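Local coordinates for cytochrome C-type biogenesis protein ccmF (Thermus thermophilus, PDB 6ZMQ) that probably acts as the membrane-bound heme lyase of cytochrome c maturation, binding heme b and joining heme to apocytochrome c, at residues Leu44-Gly49 / Ala212-Gln217; Glu222-Thr227 / Leu642-Pro647; Trp255-Asp258 / Ser264-Pro267; Leu439-Leu444 / Ile476-Arg481. All coordinates share one frame; numbering follows the deposited sequence.

Interaction 1 of 4, residues Leu44-Gly49 / Ala212-Gln217; sequences LAYLQG and ATRRYQ
The phenol end of Tyr-46 reaches across to the last turn of another helix, where its OH stops 3.5 Å from the backbone O of Ala-212. That carbonyl oxygen lies at a slant to the tyrosine ring. The Ala-212 methyl, whose CB points toward the tyrosine, lies 4.4 Å from the same OH. Arg-214 borders the pair: its NH1 is 4.3 Å from Tyr-46 OH, and its guanidinium sets one face over the Ala-212 carbonyl, with that O 3.4 Å above the plane and near its centre. A carbonyl at the C-terminal end of a helix carries partial negative charge, so the positive group laid over it probably polarises it further.

What brings the hydroxyl here is the first torsion of Tyr-46: CG stands opposite the backbone N (chi1 177°), and the ring is thrown outward from the helix. At 9.7 Å between CA atoms, Tyr-46 and Thr-213 are the nearest backbone approach, so the tyrosine spans most of the gap and only 98 Å² is buried. Arg-214, the first residue past helix 185-213, has positive phi, and its side chain folds back over the Ala-212 carbonyl. Arg-215 is turned elsewhere, where it forms a salt bridge with Asp-134.

The contact therefore joins the ends of two predicted transmembrane helices, 20-47 and 185-213. Helix 135-157 is packed against both, with Ser-139 touching Tyr-46 and Leu-140 touching Ala-212, while helix 51-57 covers Leu-44 and Ala-45.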
# COMPACT_ATOMS: atom_id res chain seq x y z
N LEU A 44 5.12 32.17 12.32
CA LEU A 44 5.12 33.32 13.24
C LEU A 44 4.43 32.99 14.56
O LEU A 44 4.83 33.50 15.62
CB LEU A 44 4.45 34.54 12.60
CG LEU A 44 5.30 35.63 11.93
CD1 LEU A 44 6.35 35.08 10.94
CD2 LEU A 44 4.40 36.67 11.26
N ALA A 45 3.41 32.13 14.51
CA ALA A 45 2.70 31.69 15.71
C ALA A 45 3.58 30.85 16.62
O ALA A 45 3.44 30.89 17.85
CB ALA A 45 1.44 30.92 15.31
N TYR A 46 4.46 30.02 16.05
CA TYR A 46 5.43 29.32 16.89
C TYR A 46 6.51 30.27 17.40
O TYR A 46 6.87 30.23 18.59
CB TYR A 46 6.07 28.13 16.16
CG TYR A 46 7.12 27.45 17.03
CD1 TYR A 46 6.74 26.65 18.09
CD2 TYR A 46 8.49 27.61 16.78
CE1 TYR A 46 7.68 26.02 18.90
CE2 TYR A 46 9.45 26.99 17.60
CZ TYR A 46 9.02 26.19 18.65
OH TYR A 46 9.93 25.56 19.47
N LEU A 47 7.06 31.11 16.52
CA LEU A 47 8.26 31.88 16.84
C LEU A 47 8.00 32.97 17.88
O LEU A 47 8.68 33.03 18.91
CB LEU A 47 8.86 32.48 15.56
CG LEU A 47 9.65 31.57 14.60
CD1 LEU A 47 10.69 32.35 13.81
CD2 LEU A 47 10.30 30.40 15.31
N GLN A 48 7.01 33.83 17.64
CA GLN A 48 6.73 34.91 18.59
C GLN A 48 5.52 34.67 19.48
O GLN A 48 5.24 35.50 20.35
CB GLN A 48 6.62 36.25 17.85
CG GLN A 48 7.93 37.03 17.90
CD GLN A 48 8.34 37.60 16.57
OE1 GLN A 48 7.58 37.59 15.61
NE2 GLN A 48 9.56 38.14 16.52
N GLY A 49 4.81 33.56 19.30
CA GLY A 49 3.84 33.11 20.29
C GLY A 49 2.55 33.88 20.37
O GLY A 49 1.97 33.99 21.45
N ALA A 212 9.97 19.27 18.90
CA ALA A 212 10.25 20.68 19.08
C ALA A 212 9.49 21.29 20.24
O ALA A 212 9.90 22.34 20.76
CB ALA A 212 9.96 21.45 17.80
N THR A 213 8.38 20.68 20.67
CA THR A 213 7.59 21.25 21.75
C THR A 213 7.96 20.59 23.08
O THR A 213 7.52 21.02 24.15
CB THR A 213 6.10 21.11 21.38
OG1 THR A 213 5.94 21.59 20.04
CG2 THR A 213 5.19 22.03 22.20
N ARG A 214 8.82 19.56 23.00
CA ARG A 214 9.44 18.85 24.12
C ARG A 214 8.42 18.12 24.99
O ARG A 214 8.66 17.86 26.17
CB ARG A 214 10.34 19.77 24.97
CG ARG A 214 11.50 20.35 24.17
CD ARG A 214 11.57 21.86 24.27
NE ARG A 214 12.45 22.41 23.25
CZ ARG A 214 12.39 23.66 22.80
NH1 ARG A 214 11.51 24.51 23.32
NH2 ARG A 214 13.22 24.08 21.86
N ARG A 215 7.30 17.75 24.38
CA ARG A 215 6.28 16.87 24.96
C ARG A 215 6.30 15.58 24.14
O ARG A 215 5.65 15.50 23.09
CB ARG A 215 4.92 17.55 24.95
CG ARG A 215 4.86 18.78 25.84
CD ARG A 215 3.45 19.30 26.07
NE ARG A 215 3.43 20.76 26.02
CZ ARG A 215 2.97 21.47 25.00
NH1 ARG A 215 2.50 20.86 23.93
NH2 ARG A 215 2.98 22.80 25.04
N TYR A 216 7.00 14.56 24.63
CA TYR A 216 7.50 13.46 23.81
C TYR A 216 6.65 12.20 23.83
O TYR A 216 6.92 11.28 23.05
CB TYR A 216 8.92 13.06 24.24
CG TYR A 216 9.92 14.18 24.26
CD1 TYR A 216 10.44 14.70 23.09
CD2 TYR A 216 10.36 14.71 25.48
CE1 TYR A 216 11.36 15.73 23.11
CE2 TYR A 216 11.27 15.74 25.51
CZ TYR A 216 11.77 16.24 24.33
OH TYR A 216 12.69 17.26 24.37
N GLN A 217 5.67 12.11 24.72
CA GLN A 217 4.87 10.90 24.82
C GLN A 217 3.44 11.10 24.36
O GLN A 217 2.88 10.21 23.71
CB GLN A 217 4.92 10.36 26.26
CG GLN A 217 3.65 9.71 26.82
CD GLN A 217 3.41 8.34 26.22
OE1 GLN A 217 4.34 7.71 25.73
NE2 GLN A 217 2.16 7.90 26.23

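Interaction 2 of 4, residues Glu222-Thr227 / Leu642-Pro647; sequences ETRWWT and LYILWP. With PTY (phosphatidylethanolamine), chain F.
Arg-224, in the first turn of helix 224-247, brings its NH1 to 4.0 Å from Ile-644 CG2, the two side chains crossing at about a right angle. The arginine chain bends at its second torsion (chi2 -100°), which lays its CD over one face of the Trp-225 indole and its guanidinium over Trp-225 CZ3. Its polar end is committed elsewhere: NH2 is hydrogen-bonded to O2D of the heme.

Trp-225 makes most of the contact with the C-terminal segment. The six-membered end of the indole meets both neighbours, CE3 lying 3.6 Å from Leu-645 CD2 and CZ3 lying 3.9 Å from Ile-644 CG2, which sits in the ring plane at the edge. At the pyrrole end, CD1 approaches the phosphatidylethanolamine phosphodiester oxygen O11 at 3.3 Å, again at the edge, while NE1 makes a weak hydrogen bond to O11 of another phosphatidylethanolamine. The indole thus lies between Ile-644 and Leu-645 on the one hand and lipid phosphate on the other.

Trp-226 takes no part in the contact with 642-647 and presents a face to the first lipid, whose C1 lies 3.5 Å above the ring plane. Its other neighbours include Val-202 and Pro-203 of helix 185-213.

Together these residues form part of a heme b site, in which Arg-224 and Ile-644 line the porphyrin pocket alongside Arg-502 and Ser-506, with phospholipid bound against the adjoining tryptophans.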
# COMPACT_ATOMS: atom_id res chain seq x y z
N GLU A 222 -2.88 10.70 20.75
CA GLU A 222 -3.81 11.58 20.08
C GLU A 222 -3.86 11.36 18.57
O GLU A 222 -4.81 11.82 17.93
CB GLU A 222 -3.47 13.05 20.35
CG GLU A 222 -3.19 13.40 21.81
CD GLU A 222 -2.33 14.65 21.94
OE1 GLU A 222 -1.27 14.73 21.28
OE2 GLU A 222 -2.73 15.57 22.69
N THR A 223 -2.87 10.69 17.98
CA THR A 223 -2.81 10.59 16.52
C THR A 223 -3.05 9.16 16.03
O THR A 223 -3.00 8.91 14.81
CB THR A 223 -1.47 11.12 15.99
OG1 THR A 223 -1.59 11.37 14.59
CG2 THR A 223 -0.34 10.12 16.18
N ARG A 224 -3.45 8.27 16.94
CA ARG A 224 -3.37 6.82 16.78
C ARG A 224 -4.24 6.29 15.63
O ARG A 224 -3.84 5.34 14.94
CB ARG A 224 -3.74 6.19 18.14
CG ARG A 224 -4.14 4.72 18.17
CD ARG A 224 -5.67 4.49 18.24
NE ARG A 224 -6.07 3.12 18.60
CZ ARG A 224 -5.84 2.00 17.91
NH1 ARG A 224 -6.16 0.83 18.45
NH2 ARG A 224 -5.28 2.01 16.71
N TRP A 225 -5.37 6.94 15.37
CA TRP A 225 -6.30 6.41 14.39
C TRP A 225 -5.84 6.71 12.97
O TRP A 225 -6.08 5.92 12.05
CB TRP A 225 -7.71 6.94 14.67
CG TRP A 225 -8.37 6.29 15.90
CD1 TRP A 225 -8.89 6.95 16.97
CD2 TRP A 225 -8.58 4.88 16.17
NE1 TRP A 225 -9.39 6.07 17.89
CE2 TRP A 225 -9.22 4.79 17.42
CE3 TRP A 225 -8.29 3.70 15.48
CZ2 TRP A 225 -9.57 3.57 17.99
CZ3 TRP A 225 -8.65 2.49 16.05
CH2 TRP A 225 -9.27 2.44 17.30
N TRP A 226 -5.13 7.83 12.78
CA TRP A 226 -4.50 8.11 11.48
C TRP A 226 -3.37 7.13 11.20
O TRP A 226 -3.15 6.75 10.05
CB TRP A 226 -3.95 9.53 11.43
CG TRP A 226 -4.96 10.58 11.28
CD1 TRP A 226 -5.47 11.08 10.12
CD2 TRP A 226 -5.56 11.34 12.33
NE1 TRP A 226 -6.36 12.09 10.38
CE2 TRP A 226 -6.44 12.26 11.74
CE3 TRP A 226 -5.44 11.30 13.73
CZ2 TRP A 226 -7.21 13.14 12.50
CZ3 TRP A 226 -6.21 12.18 14.48
CH2 TRP A 226 -7.08 13.09 13.86
N THR A 227 -2.65 6.72 12.25
CA THR A 227 -1.60 5.71 12.08
C THR A 227 -2.18 4.36 11.67
O THR A 227 -1.71 3.75 10.71
CB THR A 227 -0.80 5.58 13.38
OG1 THR A 227 -1.59 4.90 14.37
CG2 THR A 227 -0.42 6.95 13.90
N LEU A 642 -11.02 -3.38 9.91
CA LEU A 642 -12.30 -2.70 10.06
C LEU A 642 -12.93 -2.96 11.43
O LEU A 642 -13.69 -2.11 11.92
CB LEU A 642 -13.26 -3.11 8.95
CG LEU A 642 -12.94 -2.52 7.57
CD1 LEU A 642 -13.61 -3.34 6.48
CD2 LEU A 642 -13.41 -1.08 7.50
N TYR A 643 -12.64 -4.11 12.06
CA TYR A 643 -13.24 -4.39 13.37
C TYR A 643 -12.51 -3.64 14.49
O TYR A 643 -13.09 -3.42 15.56
CB TYR A 643 -13.27 -5.91 13.65
CG TYR A 643 -14.18 -6.31 14.81
CD1 TYR A 643 -15.53 -6.57 14.58
CD2 TYR A 643 -13.71 -6.41 16.12
CE1 TYR A 643 -16.38 -6.92 15.62
CE2 TYR A 643 -14.56 -6.75 17.16
CZ TYR A 643 -15.89 -7.01 16.90
OH TYR A 643 -16.75 -7.36 17.92
N ILE A 644 -11.24 -3.27 14.28
CA ILE A 644 -10.58 -2.36 15.22
C ILE A 644 -11.30 -1.00 15.24
O ILE A 644 -11.49 -0.39 16.29
CB ILE A 644 -9.08 -2.21 14.90
CG1 ILE A 644 -8.42 -3.58 14.66
CG2 ILE A 644 -8.37 -1.42 16.02
CD1 ILE A 644 -7.92 -4.28 15.91
N LEU A 645 -11.74 -0.55 14.07
CA LEU A 645 -12.65 0.58 13.95
C LEU A 645 -14.09 0.14 14.27
O LEU A 645 -14.35 -1.02 14.61
CB LEU A 645 -12.55 1.16 12.54
CG LEU A 645 -11.08 1.41 12.16
CD1 LEU A 645 -10.89 1.51 10.67
CD2 LEU A 645 -10.55 2.66 12.84
N TRP A 646 -15.04 1.07 14.18
CA TRP A 646 -16.42 0.69 14.44
C TRP A 646 -17.06 0.10 13.19
O TRP A 646 -17.00 0.72 12.12
CB TRP A 646 -17.23 1.87 14.97
CG TRP A 646 -18.32 1.48 15.93
CD1 TRP A 646 -18.21 1.37 17.29
CD2 TRP A 646 -19.69 1.18 15.61
NE1 TRP A 646 -19.42 1.00 17.83
CE2 TRP A 646 -20.34 0.88 16.83
CE3 TRP A 646 -20.42 1.13 14.42
CZ2 TRP A 646 -21.69 0.54 16.89
CZ3 TRP A 646 -21.77 0.79 14.48
CH2 TRP A 646 -22.39 0.50 15.70
N PRO A 647 -17.64 -1.12 13.27
CA PRO A 647 -18.34 -1.77 12.15
C PRO A 647 -19.53 -0.98 11.62
O PRO A 647 -19.79 -1.05 10.43
CB PRO A 647 -18.82 -3.10 12.74
CG PRO A 647 -18.62 -3.01 14.20
CD PRO A 647 -17.53 -2.02 14.43
C1 PTY F . -9.40 10.24 11.51
C2 PTY F . -7.24 9.56 18.67
C3 PTY F . -8.34 10.47 18.13
O4 PTY F . -9.41 10.53 10.14
C5 PTY F . -10.73 10.56 13.65
C6 PTY F . -10.69 10.78 12.13
O7 PTY F . -11.75 10.08 11.54
C8 PTY F . -12.85 10.82 11.08
O10 PTY F . -13.33 11.67 11.76
C11 PTY F . -13.44 10.52 9.70
C12 PTY F . -14.44 11.61 9.30
C13 PTY F . -15.03 11.37 7.91
C14 PTY F . -15.81 10.05 7.87
C15 PTY F . -16.72 10.00 6.64
C16 PTY F . -16.97 8.54 6.29
C17 PTY F . -17.27 8.37 4.80
C18 PTY F . -16.14 7.69 4.01
C19 PTY F . -15.37 6.62 4.80
C20 PTY F . -15.05 5.41 3.92
C21 PTY F . -14.01 5.74 2.85
C22 PTY F . -13.73 4.50 2.01
C23 PTY F . -12.33 4.52 1.38
C24 PTY F . -12.45 4.78 -0.13
C25 PTY F . -11.59 3.79 -0.92
C26 PTY F . -11.89 3.88 -2.41
C27 PTY F . -11.56 2.55 -3.09
C28 PTY F . -12.47 2.39 -4.31
C29 PTY F . -12.80 0.92 -4.53
C30 PTY F . -8.81 9.56 9.32
C31 PTY F . -8.98 9.63 7.80
O30 PTY F . -8.15 8.70 9.80
C32 PTY F . -10.44 9.66 7.35
C33 PTY F . -10.48 9.51 5.83
C34 PTY F . -11.54 8.49 5.41
C35 PTY F . -11.08 7.81 4.13
C36 PTY F . -11.08 8.83 2.99
C37 PTY F . -11.39 8.15 1.65
C38 PTY F . -11.41 9.17 0.50
C39 PTY F . -11.63 8.49 -0.85
C40 PTY F . -12.50 9.38 -1.74
C41 PTY F . -12.88 8.65 -3.03
C42 PTY F . -14.18 7.88 -2.80
C43 PTY F . -15.26 8.45 -3.72
C44 PTY F . -16.29 7.36 -3.96
P1 PTY F . -9.62 11.20 15.95
O11 PTY F . -8.58 10.21 16.77
O12 PTY F . -9.25 12.63 16.26
O13 PTY F . -11.02 10.97 16.46
O14 PTY F . -9.54 10.91 14.31
N1 PTY F . -7.22 9.64 20.12

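Interaction 3 of 4, residues Trp255-Asp258 / Ser264-Pro267; sequences WAWD and SFIP. With LMT (dodecyl-beta-D-maltoside), chain D.
Phe-265 offers one face of its ring to the edge of Trp-255. The pair is T-shaped: planes at 84°, centroids 4.8 Å apart, and Trp-255 CZ2 3.4 Å from Phe-265 CG. On the phenylalanine, CG stands opposite the backbone N (chi1 -175°), which carries the phenyl to the indole. Trp-257 reaches a different part of the same ring, its CZ3 coming within 4.0 Å of Phe-265 CD2 at a slant, while one of its faces receives Trp-255 NE1. Trp-376 adds a second edge-to-face partner for Phe-265, and Lys-238 makes a cation-pi contact with Trp-255. From here the chain continues into helix 266-284, packed on helices 288-307 and 362-384.

The two tryptophans belong to the tryptophan-rich WWD motif of this heme-handling family. A molecule of the detergent dodecyl maltoside lies against both indoles: its alkyl C4 is 4.0 Å above the Trp-255 plane, and its sugar O2' meets the edge of Trp-257. Chemically, then, the contact rests on aromatic and dispersion forces, with the indole N-H of Trp-257 satisfied by Asn-406 OD1 and the detergent showing that these indoles can pack against an alkyl chain.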
# COMPACT_ATOMS: atom_id res chain seq x y z
N TRP A 255 4.15 -11.16 -6.71
CA TRP A 255 5.16 -10.28 -6.16
C TRP A 255 6.25 -10.06 -7.18
O TRP A 255 6.67 -10.99 -7.87
CB TRP A 255 5.79 -10.87 -4.89
CG TRP A 255 6.50 -9.86 -4.06
CD1 TRP A 255 7.81 -9.49 -4.14
CD2 TRP A 255 5.93 -9.08 -3.01
NE1 TRP A 255 8.09 -8.52 -3.21
CE2 TRP A 255 6.95 -8.26 -2.50
CE3 TRP A 255 4.65 -9.00 -2.45
CZ2 TRP A 255 6.73 -7.37 -1.46
CZ3 TRP A 255 4.44 -8.13 -1.41
CH2 TRP A 255 5.47 -7.32 -0.93
N ALA A 256 6.72 -8.82 -7.28
CA ALA A 256 7.87 -8.48 -8.10
C ALA A 256 8.90 -7.79 -7.22
O ALA A 256 8.56 -6.98 -6.36
CB ALA A 256 7.47 -7.58 -9.27
N TRP A 257 10.17 -8.14 -7.43
CA TRP A 257 11.27 -7.58 -6.66
C TRP A 257 12.01 -6.48 -7.43
O TRP A 257 13.13 -6.12 -7.04
CB TRP A 257 12.24 -8.68 -6.25
CG TRP A 257 11.79 -9.56 -5.10
CD1 TRP A 257 11.65 -10.91 -5.13
CD2 TRP A 257 11.49 -9.16 -3.75
NE1 TRP A 257 11.26 -11.38 -3.90
CE2 TRP A 257 11.15 -10.33 -3.03
CE3 TRP A 257 11.47 -7.93 -3.08
CZ2 TRP A 257 10.80 -10.30 -1.68
CZ3 TRP A 257 11.11 -7.91 -1.74
CH2 TRP A 257 10.78 -9.08 -1.06
N ASP A 258 11.40 -5.95 -8.48
CA ASP A 258 12.01 -4.89 -9.29
C ASP A 258 11.96 -3.59 -8.48
O ASP A 258 11.18 -3.49 -7.54
CB ASP A 258 11.30 -4.87 -10.67
CG ASP A 258 9.82 -4.49 -10.62
OD1 ASP A 258 9.45 -3.38 -10.17
OD2 ASP A 258 9.00 -5.30 -11.10
N SER A 264 7.21 -0.00 -2.77
CA SER A 264 5.98 0.10 -1.99
C SER A 264 5.89 -0.96 -0.90
O SER A 264 4.86 -1.05 -0.23
CB SER A 264 4.76 0.02 -2.91
OG SER A 264 4.99 0.74 -4.11
N PHE A 265 6.93 -1.77 -0.73
CA PHE A 265 7.06 -2.73 0.36
C PHE A 265 7.83 -2.15 1.54
O PHE A 265 7.47 -2.43 2.68
CB PHE A 265 7.73 -4.01 -0.15
CG PHE A 265 7.81 -5.12 0.86
CD1 PHE A 265 6.74 -5.42 1.70
CD2 PHE A 265 8.96 -5.91 0.94
CE1 PHE A 265 6.82 -6.46 2.62
CE2 PHE A 265 9.05 -6.95 1.86
CZ PHE A 265 7.97 -7.23 2.69
N ILE A 266 8.88 -1.37 1.28
CA ILE A 266 9.59 -0.56 2.29
C ILE A 266 8.69 0.31 3.18
O ILE A 266 8.86 0.21 4.41
CB ILE A 266 10.72 0.29 1.66
CG1 ILE A 266 11.89 -0.57 1.13
CG2 ILE A 266 11.32 1.32 2.62
CD1 ILE A 266 12.14 -0.46 -0.36
N PRO A 267 7.72 1.13 2.68
CA PRO A 267 6.91 1.92 3.64
C PRO A 267 5.98 1.08 4.50
O PRO A 267 5.90 1.31 5.72
CB PRO A 267 6.10 2.86 2.73
CG PRO A 267 6.73 2.78 1.42
CD PRO A 267 7.25 1.42 1.32
C1B LMT D . 9.22 -15.90 -11.18
C2B LMT D . 10.59 -16.62 -11.37
C3B LMT D . 10.73 -17.44 -12.70
C4B LMT D . 9.43 -17.52 -13.55
C5B LMT D . 8.89 -16.08 -13.65
C6B LMT D . 7.72 -16.03 -14.61
O1B LMT D . 9.37 -14.79 -10.32
O2B LMT D . 11.57 -15.66 -11.30
O3B LMT D . 11.27 -18.67 -12.46
O4' LMT D . 9.70 -18.01 -14.81
O5B LMT D . 8.56 -15.49 -12.38
O6B LMT D . 8.12 -16.42 -15.86
C1' LMT D . 8.68 -13.86 -6.20
C2' LMT D . 10.03 -14.57 -6.57
C3' LMT D . 10.30 -14.49 -8.10
C4' LMT D . 9.08 -14.96 -8.94
C5' LMT D . 7.97 -13.97 -8.49
C6' LMT D . 6.71 -13.98 -9.31
O1' LMT D . 8.24 -14.28 -4.97
O2' LMT D . 11.06 -13.94 -5.93
O3' LMT D . 11.41 -15.21 -8.44
O5' LMT D . 7.64 -14.22 -7.13
O6' LMT D . 6.09 -15.16 -9.02
C1 LMT D . 8.54 -13.44 -3.86
C2 LMT D . 7.38 -13.58 -2.92
C3 LMT D . 7.68 -13.59 -1.45
C4 LMT D . 7.71 -12.16 -0.94
C5 LMT D . 7.97 -12.17 0.54
C6 LMT D . 7.25 -11.09 1.30
C7 LMT D . 5.78 -11.08 0.97
C8 LMT D . 5.01 -10.79 2.21
C9 LMT D . 3.99 -9.72 2.02
C10 LMT D . 3.31 -9.48 3.33
C11 LMT D . 2.21 -8.49 3.16
C12 LMT D . 1.07 -8.78 4.08

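Interaction 4 of 4, residues Leu439-Leu444 / Ile476-Arg481; sequences LLVLLL and IYLLAR
Val-441 and Leu-442 meet Leu-478 without any flat group between them; the aromatic ring nearby, that of Tyr-477, carries CB of Arg-481 on one face, 4.1 Å above its plane and toward the rim. The motif is a transmembrane helical hairpin, in which the consecutive helices 439-454 and 460-484 are linked by a short turn and pack through aliphatic side chains.

Leu-478 carries the contact, and it supplies more than half of the 103 Å² buried here. Its CG is opposite the carbonyl carbon (chi1 -74°), and a second torsion of -173° stretches the chain out so that CD1 leads. Val-441 faces this methyl tip to tip through its CG1 branch. Leu-442 behaves differently: it runs alongside Leu-478, pointing the other way, and it is the branch carbon CG, rather than a terminal methyl, that comes nearest. The backbones stay well apart, with 8.9 Å between the CA atoms of Leu-442 and Leu-478, so the contact is made by side chains alone.

Leu-442 is buried further by Leu-425 and by Tyr-471, Ala-474 and Ala-475 of helix 460-484, while Asn-438 lies against Leu-478. On another side of helix 460-484, Ile-476 and Leu-479 touch Leu-507 of helix 501-525, and Ile-476 also touches His-510, an axial ligand of the heme iron. The Leu-442 side chain is about 11 Å from the heme at the nearest atoms. A single methyl, Leu-478 CD1, is 3.8 Å from Val-441 CG1 and 4.1 Å from Leu-442 CG.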
# COMPACT_ATOMS: atom_id res chain seq x y z
N LEU A 439 5.47 -21.92 26.66
CA LEU A 439 6.08 -22.00 25.34
C LEU A 439 6.26 -23.43 24.84
O LEU A 439 6.57 -23.61 23.66
CB LEU A 439 7.45 -21.29 25.34
CG LEU A 439 7.67 -19.77 25.46
CD1 LEU A 439 7.40 -19.18 26.86
CD2 LEU A 439 9.09 -19.45 25.03
N LEU A 440 6.10 -24.43 25.71
CA LEU A 440 6.06 -25.83 25.30
C LEU A 440 4.94 -26.12 24.31
O LEU A 440 5.20 -26.70 23.25
CB LEU A 440 5.94 -26.74 26.52
CG LEU A 440 7.25 -27.02 27.26
CD1 LEU A 440 7.00 -27.16 28.74
CD2 LEU A 440 7.91 -28.28 26.68
N VAL A 441 3.68 -25.75 24.66
CA VAL A 441 2.54 -26.23 23.87
C VAL A 441 2.54 -25.59 22.49
O VAL A 441 2.30 -26.27 21.47
CB VAL A 441 1.20 -26.03 24.63
CG1 VAL A 441 0.93 -24.60 25.04
CG2 VAL A 441 0.01 -26.59 23.83
N LEU A 442 2.98 -24.33 22.43
CA LEU A 442 3.26 -23.64 21.17
C LEU A 442 4.33 -24.37 20.37
O LEU A 442 4.10 -24.71 19.20
CB LEU A 442 3.71 -22.22 21.46
CG LEU A 442 2.60 -21.28 21.89
CD1 LEU A 442 3.15 -19.95 22.36
CD2 LEU A 442 1.67 -21.12 20.71
N LEU A 443 5.45 -24.71 21.04
CA LEU A 443 6.52 -25.47 20.41
C LEU A 443 6.02 -26.84 20.00
O LEU A 443 6.35 -27.31 18.91
CB LEU A 443 7.72 -25.60 21.36
CG LEU A 443 9.19 -25.66 20.90
CD1 LEU A 443 10.11 -25.46 22.11
CD2 LEU A 443 9.54 -26.96 20.18
N LEU A 444 5.12 -27.42 20.83
CA LEU A 444 4.49 -28.70 20.53
C LEU A 444 3.71 -28.63 19.24
O LEU A 444 3.94 -29.44 18.33
CB LEU A 444 3.59 -29.14 21.68
CG LEU A 444 2.82 -30.44 21.46
CD1 LEU A 444 3.12 -31.44 22.56
CD2 LEU A 444 1.31 -30.18 21.37
N ILE A 476 -3.07 -17.90 18.80
CA ILE A 476 -4.34 -17.18 18.72
C ILE A 476 -5.36 -17.79 19.67
O ILE A 476 -6.04 -17.07 20.42
CB ILE A 476 -4.86 -17.15 17.26
CG1 ILE A 476 -3.88 -16.40 16.36
CG2 ILE A 476 -6.28 -16.59 17.17
CD1 ILE A 476 -3.94 -14.93 16.47
N TYR A 477 -5.42 -19.13 19.71
CA TYR A 477 -6.31 -19.80 20.67
C TYR A 477 -5.88 -19.58 22.12
O TYR A 477 -6.75 -19.40 22.98
CB TYR A 477 -6.39 -21.31 20.39
CG TYR A 477 -7.26 -21.99 21.44
CD1 TYR A 477 -8.60 -21.62 21.61
CD2 TYR A 477 -6.72 -22.93 22.33
CE1 TYR A 477 -9.39 -22.20 22.60
CE2 TYR A 477 -7.50 -23.51 23.32
CZ TYR A 477 -8.83 -23.15 23.45
OH TYR A 477 -9.60 -23.73 24.42
N LEU A 478 -4.58 -19.58 22.42
CA LEU A 478 -4.13 -19.39 23.80
C LEU A 478 -4.42 -17.98 24.29
O LEU A 478 -4.82 -17.78 25.45
CB LEU A 478 -2.64 -19.70 23.93
CG LEU A 478 -2.24 -21.17 23.88
CD1 LEU A 478 -0.75 -21.34 24.19
CD2 LEU A 478 -3.10 -22.02 24.80
N LEU A 479 -4.28 -17.00 23.39
CA LEU A 479 -4.64 -15.62 23.69
C LEU A 479 -6.13 -15.47 23.93
O LEU A 479 -6.55 -14.83 24.90
CB LEU A 479 -4.17 -14.74 22.53
CG LEU A 479 -2.74 -14.27 22.70
CD1 LEU A 479 -2.24 -13.76 21.39
CD2 LEU A 479 -2.66 -13.18 23.77
N ALA A 480 -6.96 -16.11 23.08
CA ALA A 480 -8.41 -16.03 23.24
C ALA A 480 -8.89 -16.74 24.50
O ALA A 480 -9.79 -16.26 25.18
CB ALA A 480 -9.11 -16.59 22.01
N ARG A 481 -8.29 -17.90 24.82
CA ARG A 481 -8.66 -18.65 26.02
C ARG A 481 -8.29 -17.90 27.28
O ARG A 481 -9.09 -17.80 28.22
CB ARG A 481 -8.03 -20.05 26.01
CG ARG A 481 -8.61 -20.92 27.14
CD ARG A 481 -7.62 -21.72 27.99
NE ARG A 481 -6.70 -22.56 27.24
CZ ARG A 481 -5.63 -23.14 27.77
NH1 ARG A 481 -5.36 -22.95 29.05
NH2 ARG A 481 -4.84 -23.90 27.03

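Overall arrangement
Interaction 2 is the one that reaches the heme, and it joins chain regions 415 residues apart; interactions 3 and 4 both fall within that span. Their centres lie about 25 and 27 Å from that of interaction 2. Interaction 1 closes earlier in the chain, its centre about 27 Å from interaction 2, and lies farthest from interaction 4, about 47 Å between centres. The side chains of interactions 3 and 4 stay farther from the heme: Phe-265 about 9 Å and Leu-442 about 11 Å at the nearest atoms. Helices 185-213, 224-247 and 266-284 follow one another and each carry one side of interactions 1, 2 and 3, while 439-484 adds interaction 4 at the periphery.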